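Local coordinates for arsenate reductase (ArsC) (Archaeoglobus fulgidus, PDB 1Y1L), which probably reduces arsenate to arsenite in arsenical resistance, and belongs to the low molecular weight phosphotyrosine protein phosphatase family, at residues E30-K36 with R60-V65; L67-I73 with L85-K89; T10-M15 with R39-V44. Numbering follows the deposited sequence.

The three contacts illustrate how chemistry follows position in an alpha/beta fold. Contact 3 is buried, its centre about 8 Å from the chain centre, and packs the starts of helices 12-21 and 42-49 through apolar side chains, with a hydrogen bond to the Thr10 carbonyl. Contact 1, partly buried, adds a loop to strand 29-33 through backbone hydrogen bonds and a salt bridge. Contact 2 lies farthest out, about 15 Å between centres, where aliphatic packing gives way to a long ion pair. Contacts 1 and 2 each bind cadmium and touch through Phe70 and through Val62 on Leu85. Ser31 joins contact 1 to Ser13 of contact 3; contacts 2 and 3 lie on opposite sides of the chain's centre.

Contact 1: E30-K36 with R60-V65; sequences ESAGVEK and RTVDEV. With CD (cadmium ion), chain K.
This is a loop-on-strand contact at the margin of the parallel sheet: loop 60-65 docks on strand 29-33, an outermost strand of the chain whose backbone also pairs with strand 2-6. The extended run Glu30-Gly33 meets it in a single parallel bridge, Gly33 to Thr61 (CA-CA 4.4 Å). Gly33 N donates to Arg60 O at 3.1 Å, and Val62 N to Gly33 O at 2.6 Å, so Gly33 bonds to the residues flanking Thr61. Ala32 CA lies 3.1 Å from Arg60 O in a CA-H...O contact. Past Thr61 the loop turns, Glu64 N bonding Thr61 O at 3.2 Å. Ala32 CB meets Val62 CB at 3.7 Å. Arg60, with chi1 p and chi2 and chi3 t, runs back along the strand: NE donates to Ser31 O (2.9 Å) and NH1 forms a salt bridge with Glu30 OE2 (3.0 Å), an oxygen also paired with Lys1. The CA-CB bond of Glu35 points away from the loop, and its carboxylate binds cadmium through OE1 and OE2, both at 2.3 Å, together with His8 of the second subunit. The two Gly33 bonds thus set the register through backbone atoms alone, and Arg60 extends the attachment along the strand.

Contact 2: L67-I73 with L85-K89; sequences LDDFDLI and LPTDK. With CD (cadmium ion), chain F.
Apolar packing carries the inner half of this contact. Leu67, opening a 3-10 segment that spans 67-69 and is closed by Phe70 N bonding Leu67 O at 2.9 Å, points toward the other segment with chi1 m and chi2 t. Leu67 CD1 lies 3.7 Å from Leu85 CD2, and Leu67 CD1 is 3.9 Å from Pro86 CG. Ile73 (chi1 t, chi2 m) also points across, its CD1 3.6 Å from Leu85 CD1, so that Leu85 (chi1 m, chi2 p) receives both residues. The backbones stay well apart: Leu67 and Thr87, and Asp71 and Lys89, are the nearest CA pairs, each at 7.2 Å.

In the Rossmann-like fold of the low molecular weight phosphatase family, these segments are the approaches to two neighbouring parallel strands. Residues 67-73 lead into strand 73-77, whereas the loop 85-89 leads into strand 91-95; Ile73 already makes backbone hydrogen bonds with Pro90 and Thr92, and its side chain touches Val5 of strand 2-6.

The turns of 85-89 are tight. Pro86 centres an inverse gamma turn, with Thr87 N bonding Leu85 O at 2.9 Å, and Thr87 OG1 accepts from Lys89 N at 3.2 Å in an ST turn, although the position of Lys89 N is less certain.

The outer half is polar and looser. Lys89 (chi1 and chi2 m, chi3 and chi4 t) reaches over the chain at Asp68, CE lying 4.0 Å from Asp68 O, to put NZ 3.7 Å from Asp71 OD2, a long salt bridge. Asp88 makes no contact with 67-73; it binds cadmium through OD1 at 2.3 Å and OD2 at 2.4 Å, and His95 of the third subunit is its partner on that ion.

Contact 3: T10-M15 with R39-V44; sequences TARSVM and RVDETV
At the apolar centre Val44 (chi1 t) points from the first turn of helix 42-49 toward the start of helix 12-21. Its CG2 lies 3.3 Å from Ala11 CB and its CG1 3.6 Å from Met15 CG, so it is held by residues one helical turn apart, themselves joined by Met15 N to Ala11 O at 2.7 Å. Val14 (chi1 t) adds a looser touch, CG2 to Val40 CG2 at 4.2 Å.

Outward from this lies Thr10, the residue with the largest area covered here, whose CA is 4.4 Å from that of Val40. Its carbonyl oxygen O accepts from Asp41 N at 3.0 Å, linking the two loops just ahead of their helices, though the place of Asp41 N is less sure; Val40 CG1 packs 3.3 Å from the same Thr10 O. On the other side of the residue, Thr10 OG1 makes a weak hydrogen bond to Arg39 O at 3.5 Å.

Each segment prepares a helix. Ala11 stands at the N-cap of one; Asp41 stands at the N-cap of the other and caps it with its side chain, OD1 accepting from Thr43 N at 2.8 Å. The polar edge continues with Asp41 OD2 hydrogen-bonded to Tyr107 OH.

The sequence through Thr10, Ala11, Arg12 and Ser13 matches the end of the CX5R(S/T) phosphate-binding P-loop of this family, consistent with an active-site loop that packs against the start of helix 42-49. Helix 106-121 packs alongside, with Met15 on Leu111 and Ile114 and Arg12 on Val110, and Ser13 O approaches strand 29-33 at Ser31.

Contact 1: E30-K36 with R60-V65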
loop_
_atom_site.group_PDB
_atom_site.type_symbol
_atom_site.label_atom_id
_atom_site.label_comp_id
_atom_site.label_asym_id
_atom_site.label_seq_id
_atom_site.Cartn_x
_atom_site.Cartn_y
_atom_site.Cartn_z
ATOM N N GLU A 30 -20.055 10.226 -5.704
ATOM C CA GLU A 30 -19.370 10.905 -6.784
ATOM C C GLU A 30 -18.379 9.879 -7.321
ATOM O O GLU A 30 -18.209 8.801 -6.732
ATOM C CB GLU A 30 -18.624 12.144 -6.281
ATOM C CG GLU A 30 -19.509 13.291 -5.840
ATOM C CD GLU A 30 -18.775 14.625 -5.857
ATOM O OE1 GLU A 30 -18.894 15.367 -6.856
ATOM O OE2 GLU A 30 -18.060 14.931 -4.882
ATOM N N SER A 31 -17.730 10.207 -8.432
ATOM C CA SER A 31 -16.760 9.305 -9.028
ATOM C C SER A 31 -15.560 10.068 -9.568
ATOM O O SER A 31 -15.645 11.277 -9.792
ATOM C CB SER A 31 -17.419 8.473 -10.145
ATOM O OG SER A 31 -18.113 9.276 -11.097
ATOM N N ALA A 32 -14.423 9.386 -9.687
ATOM C CA ALA A 32 -13.210 10.001 -10.234
ATOM C C ALA A 32 -12.300 8.935 -10.838
ATOM O O ALA A 32 -12.477 7.740 -10.570
ATOM C CB ALA A 32 -12.473 10.763 -9.167
ATOM N N GLY A 33 -11.323 9.365 -11.631
ATOM C CA GLY A 33 -10.415 8.416 -12.244
ATOM C C GLY A 33 -8.948 8.780 -12.147
ATOM O O GLY A 33 -8.581 9.928 -11.912
ATOM N N VAL A 34 -8.096 7.783 -12.311
ATOM C CA VAL A 34 -6.665 7.982 -12.254
ATOM C C VAL A 34 -6.137 8.701 -13.505
ATOM O O VAL A 34 -5.211 9.507 -13.430
ATOM C CB VAL A 34 -5.975 6.625 -12.075
ATOM C CG1 VAL A 34 -4.475 6.774 -12.074
ATOM C CG2 VAL A 34 -6.429 5.991 -10.784
ATOM N N GLU A 35 -6.745 8.440 -14.655
ATOM C CA GLU A 35 -6.300 9.060 -15.898
ATOM C C GLU A 35 -7.430 9.664 -16.733
ATOM O O GLU A 35 -8.559 9.166 -16.727
ATOM C CB GLU A 35 -5.553 8.029 -16.723
ATOM C CG GLU A 35 -4.739 8.697 -17.849
ATOM C CD GLU A 35 -4.573 7.671 -18.949
ATOM O OE1 GLU A 35 -4.570 6.456 -18.642
ATOM O OE2 GLU A 35 -4.474 8.086 -20.127
ATOM N N LYS A 36 -7.087 10.684 -17.518
ATOM C CA LYS A 36 -8.056 11.402 -18.350
ATOM C C LYS A 36 -8.823 10.590 -19.385
ATOM O O LYS A 36 -8.291 9.672 -20.004
ATOM C CB LYS A 36 -7.375 12.563 -19.065
ATOM C CG LYS A 36 -6.534 12.143 -20.273
ATOM C CD LYS A 36 -7.155 12.631 -21.582
ATOM C CE LYS A 36 -6.242 12.351 -22.766
ATOM N NZ LYS A 36 -6.733 12.999 -24.016
ATOM N N ARG A 60 -14.398 12.746 -14.651
ATOM C CA ARG A 60 -13.574 13.691 -13.903
ATOM C C ARG A 60 -12.404 12.970 -13.242
ATOM O O ARG A 60 -12.583 12.032 -12.461
ATOM C CB ARG A 60 -14.397 14.496 -12.876
ATOM C CG ARG A 60 -14.771 13.783 -11.579
ATOM C CD ARG A 60 -15.335 14.769 -10.544
ATOM N NE ARG A 60 -15.609 14.138 -9.248
ATOM C CZ ARG A 60 -15.920 14.791 -8.127
ATOM N NH1 ARG A 60 -16.145 14.110 -7.010
ATOM N NH2 ARG A 60 -15.994 16.118 -8.108
ATOM N N THR A 61 -11.196 13.374 -13.609
ATOM C CA THR A 61 -10.012 12.762 -13.033
ATOM C C THR A 61 -9.983 13.029 -11.523
ATOM O O THR A 61 -10.501 14.041 -11.038
ATOM C CB THR A 61 -8.730 13.295 -13.696
ATOM O OG1 THR A 61 -8.863 13.224 -15.122
ATOM C CG2 THR A 61 -7.527 12.462 -13.270
ATOM N N VAL A 62 -9.394 12.100 -10.783
ATOM C CA VAL A 62 -9.297 12.194 -9.337
ATOM C C VAL A 62 -8.387 13.359 -8.921
ATOM O O VAL A 62 -8.358 13.761 -7.759
ATOM C CB VAL A 62 -8.803 10.839 -8.753
ATOM C CG1 VAL A 62 -7.326 10.634 -9.044
ATOM C CG2 VAL A 62 -9.116 10.741 -7.276
ATOM N N ASP A 63 -7.668 13.910 -9.889
ATOM C CA ASP A 63 -6.762 15.026 -9.651
ATOM C C ASP A 63 -7.552 16.320 -9.443
ATOM O O ASP A 63 -7.142 17.194 -8.681
ATOM C CB ASP A 63 -5.827 15.165 -10.854
ATOM C CG ASP A 63 -4.601 15.989 -10.550
ATOM O OD1 ASP A 63 -4.237 16.841 -11.392
ATOM O OD2 ASP A 63 -3.988 15.770 -9.482
ATOM N N GLU A 64 -8.654 16.449 -10.177
ATOM C CA GLU A 64 -9.536 17.613 -10.105
ATOM C C GLU A 64 -10.445 17.497 -8.872
ATOM O O GLU A 64 -11.407 18.254 -8.733
ATOM C CB GLU A 64 -10.410 17.692 -11.380
ATOM C CG GLU A 64 -9.642 17.746 -12.733
ATOM C CD GLU A 64 -10.554 17.713 -13.985
ATOM O OE1 GLU A 64 -10.476 16.740 -14.767
ATOM O OE2 GLU A 64 -11.333 18.664 -14.209
ATOM N N VAL A 65 -10.116 16.573 -7.969
ATOM C CA VAL A 65 -10.932 16.326 -6.778
ATOM C C VAL A 65 -10.163 16.182 -5.461
ATOM O O VAL A 65 -9.280 15.332 -5.338
ATOM C CB VAL A 65 -11.778 15.034 -6.962
ATOM C CG1 VAL A 65 -12.669 14.787 -5.750
ATOM C CG2 VAL A 65 -12.604 15.120 -8.232
HETATM CD CD CD K . -3.201 6.225 -20.489
#

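Contact 2: L67-I73 with L85-K89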
loop_
_atom_site.group_PDB
_atom_site.type_symbol
_atom_site.label_atom_id
_atom_site.label_comp_id
_atom_site.label_asym_id
_atom_site.label_seq_id
_atom_site.Cartn_x
_atom_site.Cartn_y
_atom_site.Cartn_z
ATOM N N LEU A 67 -9.888 14.652 -2.278
ATOM C CA LEU A 67 -10.308 13.449 -1.571
ATOM C C LEU A 67 -10.848 13.560 -0.158
ATOM O O LEU A 67 -11.816 12.884 0.186
ATOM C CB LEU A 67 -9.175 12.428 -1.586
ATOM C CG LEU A 67 -8.870 11.832 -2.958
ATOM C CD1 LEU A 67 -7.598 10.993 -2.900
ATOM C CD2 LEU A 67 -10.051 10.990 -3.409
ATOM N N ASP A 68 -10.214 14.372 0.674
ATOM C CA ASP A 68 -10.654 14.505 2.059
ATOM C C ASP A 68 -12.144 14.835 2.237
ATOM O O ASP A 68 -12.703 14.635 3.318
ATOM C CB ASP A 68 -9.760 15.509 2.793
ATOM C CG ASP A 68 -8.301 15.053 2.861
ATOM O OD1 ASP A 68 -7.403 15.903 2.665
ATOM O OD2 ASP A 68 -8.052 13.849 3.109
ATOM N N ASP A 69 -12.776 15.331 1.175
ATOM C CA ASP A 69 -14.195 15.672 1.200
ATOM C C ASP A 69 -15.068 14.445 1.447
ATOM O O ASP A 69 -16.151 14.553 2.021
ATOM C CB ASP A 69 -14.619 16.304 -0.135
ATOM C CG ASP A 69 -14.037 17.699 -0.352
ATOM O OD1 ASP A 69 -13.550 18.323 0.617
ATOM O OD2 ASP A 69 -14.087 18.182 -1.506
ATOM N N PHE A 70 -14.597 13.289 0.990
ATOM C CA PHE A 70 -15.328 12.028 1.107
ATOM C C PHE A 70 -15.117 11.280 2.428
ATOM O O PHE A 70 -14.198 11.589 3.174
ATOM C CB PHE A 70 -14.986 11.151 -0.104
ATOM C CG PHE A 70 -15.176 11.854 -1.421
ATOM C CD1 PHE A 70 -14.162 12.636 -1.948
ATOM C CD2 PHE A 70 -16.398 11.807 -2.089
ATOM C CE1 PHE A 70 -14.357 13.370 -3.115
ATOM C CE2 PHE A 70 -16.601 12.538 -3.259
ATOM C CZ PHE A 70 -15.579 13.324 -3.771
ATOM N N ASP A 71 -15.968 10.305 2.727
ATOM C CA ASP A 71 -15.847 9.563 3.971
ATOM C C ASP A 71 -15.662 8.080 3.795
ATOM O O ASP A 71 -15.629 7.323 4.772
ATOM C CB ASP A 71 -17.051 9.836 4.843
ATOM C CG ASP A 71 -17.240 11.289 5.074
ATOM O OD1 ASP A 71 -17.979 11.910 4.285
ATOM O OD2 ASP A 71 -16.602 11.820 6.004
ATOM N N LEU A 72 -15.583 7.667 2.539
ATOM C CA LEU A 72 -15.364 6.267 2.162
ATOM C C LEU A 72 -15.099 6.270 0.684
ATOM O O LEU A 72 -15.993 6.554 -0.093
ATOM C CB LEU A 72 -16.589 5.393 2.467
ATOM C CG LEU A 72 -16.610 3.893 2.138
ATOM C CD1 LEU A 72 -17.446 3.636 0.920
ATOM C CD2 LEU A 72 -15.223 3.335 1.975
ATOM N N ILE A 73 -13.849 6.066 0.301
ATOM C CA ILE A 73 -13.526 6.031 -1.112
ATOM C C ILE A 73 -13.327 4.581 -1.531
ATOM O O ILE A 73 -12.400 3.920 -1.086
ATOM C CB ILE A 73 -12.319 6.961 -1.462
ATOM C CG1 ILE A 73 -11.856 6.755 -2.909
ATOM C CG2 ILE A 73 -11.200 6.793 -0.466
ATOM C CD1 ILE A 73 -10.820 5.658 -3.102
ATOM N N LEU A 85 -4.643 5.557 -3.315
ATOM C CA LEU A 85 -4.783 7.006 -3.362
ATOM C C LEU A 85 -4.116 7.648 -2.166
ATOM O O LEU A 85 -3.917 6.998 -1.142
ATOM C CB LEU A 85 -6.253 7.418 -3.438
ATOM C CG LEU A 85 -6.995 7.010 -4.709
ATOM C CD1 LEU A 85 -7.498 5.570 -4.595
ATOM C CD2 LEU A 85 -8.161 7.948 -4.910
ATOM N N PRO A 86 -3.748 8.935 -2.291
ATOM C CA PRO A 86 -3.086 9.744 -1.258
ATOM C C PRO A 86 -3.996 10.156 -0.087
ATOM O O PRO A 86 -4.252 11.349 0.120
ATOM C CB PRO A 86 -2.613 10.961 -2.052
ATOM C CG PRO A 86 -3.704 11.133 -3.055
ATOM C CD PRO A 86 -3.926 9.720 -3.527
ATOM N N THR A 87 -4.434 9.179 0.701
ATOM C CA THR A 87 -5.303 9.475 1.817
ATOM C C THR A 87 -5.250 8.433 2.936
ATOM O O THR A 87 -5.330 7.234 2.663
ATOM C CB THR A 87 -6.754 9.646 1.313
ATOM O OG1 THR A 87 -7.561 10.226 2.345
ATOM C CG2 THR A 87 -7.357 8.313 0.894
ATOM N N ASP A 88 -5.019 8.890 4.179
ATOM C CA ASP A 88 -4.993 8.004 5.362
ATOM C C ASP A 88 -6.499 7.734 5.695
ATOM O O ASP A 88 -6.825 7.164 6.731
ATOM C CB ASP A 88 -4.251 8.652 6.539
ATOM C CG ASP A 88 -2.740 8.606 6.294
ATOM O OD1 ASP A 88 -2.134 9.634 5.920
ATOM O OD2 ASP A 88 -2.069 7.561 6.443
ATOM N N LYS A 89 -7.400 8.173 4.806
ATOM C CA LYS A 89 -8.860 7.969 4.919
ATOM C C LYS A 89 -9.266 6.512 4.648
ATOM O O LYS A 89 -8.439 5.683 4.251
ATOM C CB LYS A 89 -9.592 8.837 3.893
ATOM C CG LYS A 89 -9.961 10.227 4.367
ATOM C CD LYS A 89 -11.134 10.203 5.348
ATOM C CE LYS A 89 -11.639 11.611 5.664
ATOM N NZ LYS A 89 -12.920 11.581 6.422
HETATM CD CD CD F . -0.373 9.063 7.249
#

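Contact 3: T10-M15 with R39-V44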
loop_
_atom_site.group_PDB
_atom_site.type_symbol
_atom_site.label_atom_id
_atom_site.label_comp_id
_atom_site.label_asym_id
_atom_site.label_seq_id
_atom_site.Cartn_x
_atom_site.Cartn_y
_atom_site.Cartn_z
ATOM N N THR A 10 -14.982 5.885 -17.035
ATOM C CA THR A 10 -15.882 6.032 -18.166
ATOM C C THR A 10 -17.120 5.146 -18.024
ATOM O O THR A 10 -18.201 5.505 -18.491
ATOM C CB THR A 10 -15.140 5.698 -19.478
ATOM O OG1 THR A 10 -14.056 6.616 -19.686
ATOM C CG2 THR A 10 -16.058 5.791 -20.648
ATOM N N ALA A 11 -16.967 4.015 -17.339
ATOM C CA ALA A 11 -18.064 3.075 -17.158
ATOM C C ALA A 11 -18.391 2.712 -15.709
ATOM O O ALA A 11 -19.301 3.290 -15.112
ATOM C CB ALA A 11 -17.790 1.814 -17.954
ATOM N N ARG A 12 -17.692 1.706 -15.181
ATOM C CA ARG A 12 -17.896 1.215 -13.816
ATOM C C ARG A 12 -18.001 2.321 -12.769
ATOM O O ARG A 12 -18.917 2.338 -11.952
ATOM C CB ARG A 12 -16.774 0.252 -13.431
ATOM C CG ARG A 12 -16.523 -0.802 -14.471
ATOM C CD ARG A 12 -15.923 -2.069 -13.899
ATOM N NE ARG A 12 -14.517 -1.950 -13.518
ATOM C CZ ARG A 12 -13.537 -1.526 -14.313
ATOM N NH1 ARG A 12 -12.291 -1.476 -13.861
ATOM N NH2 ARG A 12 -13.797 -1.114 -15.546
ATOM N N SER A 13 -17.036 3.222 -12.782
ATOM C CA SER A 13 -17.008 4.323 -11.846
ATOM C C SER A 13 -18.360 4.983 -11.880
ATOM O O SER A 13 -19.043 5.118 -10.868
ATOM C CB SER A 13 -15.952 5.317 -12.305
ATOM O OG SER A 13 -14.850 4.626 -12.880
ATOM N N VAL A 14 -18.765 5.315 -13.090
ATOM C CA VAL A 14 -20.031 5.972 -13.321
ATOM C C VAL A 14 -21.240 5.114 -12.978
ATOM O O VAL A 14 -22.266 5.642 -12.581
ATOM C CB VAL A 14 -20.148 6.414 -14.781
ATOM C CG1 VAL A 14 -21.416 7.222 -14.975
ATOM C CG2 VAL A 14 -18.904 7.204 -15.199
ATOM N N MET A 15 -21.154 3.812 -13.209
ATOM C CA MET A 15 -22.279 2.942 -12.910
ATOM C C MET A 15 -22.548 2.911 -11.420
ATOM O O MET A 15 -23.676 3.160 -10.988
ATOM C CB MET A 15 -22.043 1.510 -13.417
ATOM C CG MET A 15 -22.097 1.342 -14.935
ATOM S SD MET A 15 -21.727 -0.350 -15.489
ATOM C CE MET A 15 -22.796 -0.526 -16.896
ATOM N N ARG A 39 -14.941 11.009 -23.072
ATOM C CA ARG A 39 -16.359 10.646 -22.990
ATOM C C ARG A 39 -16.762 9.527 -22.040
ATOM O O ARG A 39 -15.995 8.603 -21.792
ATOM C CB ARG A 39 -16.871 10.278 -24.396
ATOM C CG ARG A 39 -16.010 9.248 -25.198
ATOM C CD ARG A 39 -15.885 7.864 -24.513
ATOM N NE ARG A 39 -15.389 6.793 -25.387
ATOM C CZ ARG A 39 -14.862 5.644 -24.957
ATOM N NH1 ARG A 39 -14.456 4.729 -25.829
ATOM N NH2 ARG A 39 -14.705 5.421 -23.658
ATOM N N VAL A 40 -17.982 9.607 -21.523
ATOM C CA VAL A 40 -18.487 8.545 -20.663
ATOM C C VAL A 40 -19.012 7.504 -21.641
ATOM O O VAL A 40 -19.585 7.851 -22.678
ATOM C CB VAL A 40 -19.605 9.034 -19.719
ATOM C CG1 VAL A 40 -20.392 7.861 -19.166
ATOM C CG2 VAL A 40 -18.990 9.783 -18.565
ATOM N N ASP A 41 -18.777 6.239 -21.327
ATOM C CA ASP A 41 -19.183 5.137 -22.188
ATOM C C ASP A 41 -20.615 5.255 -22.645
ATOM O O ASP A 41 -21.512 5.561 -21.854
ATOM C CB ASP A 41 -18.965 3.764 -21.516
ATOM C CG ASP A 41 -18.684 2.732 -22.583
ATOM O OD1 ASP A 41 -19.610 2.359 -23.327
ATOM O OD2 ASP A 41 -17.521 2.301 -22.682
ATOM N N GLU A 42 -20.810 5.010 -23.936
ATOM C CA GLU A 42 -22.127 5.076 -24.544
ATOM C C GLU A 42 -22.962 3.854 -24.166
ATOM O O GLU A 42 -24.189 3.939 -24.085
ATOM C CB GLU A 42 -21.999 5.208 -26.060
ATOM C CG GLU A 42 -21.130 6.391 -26.504
ATOM C CD GLU A 42 -21.637 7.752 -26.002
ATOM O OE1 GLU A 42 -22.864 8.001 -26.049
ATOM O OE2 GLU A 42 -20.800 8.579 -25.573
ATOM N N THR A 43 -22.300 2.722 -23.934
ATOM C CA THR A 43 -23.006 1.508 -23.546
ATOM C C THR A 43 -23.599 1.705 -22.172
ATOM O O THR A 43 -24.709 1.241 -21.876
ATOM C CB THR A 43 -22.066 0.329 -23.455
ATOM O OG1 THR A 43 -21.315 0.245 -24.668
ATOM C CG2 THR A 43 -22.849 -0.960 -23.253
ATOM N N VAL A 44 -22.820 2.378 -21.329
ATOM C CA VAL A 44 -23.206 2.661 -19.955
ATOM C C VAL A 44 -24.375 3.619 -19.847
ATOM O O VAL A 44 -25.348 3.334 -19.145
ATOM C CB VAL A 44 -22.035 3.240 -19.148
ATOM C CG1 VAL A 44 -22.487 3.557 -17.730
ATOM C CG2 VAL A 44 -20.900 2.245 -19.110
#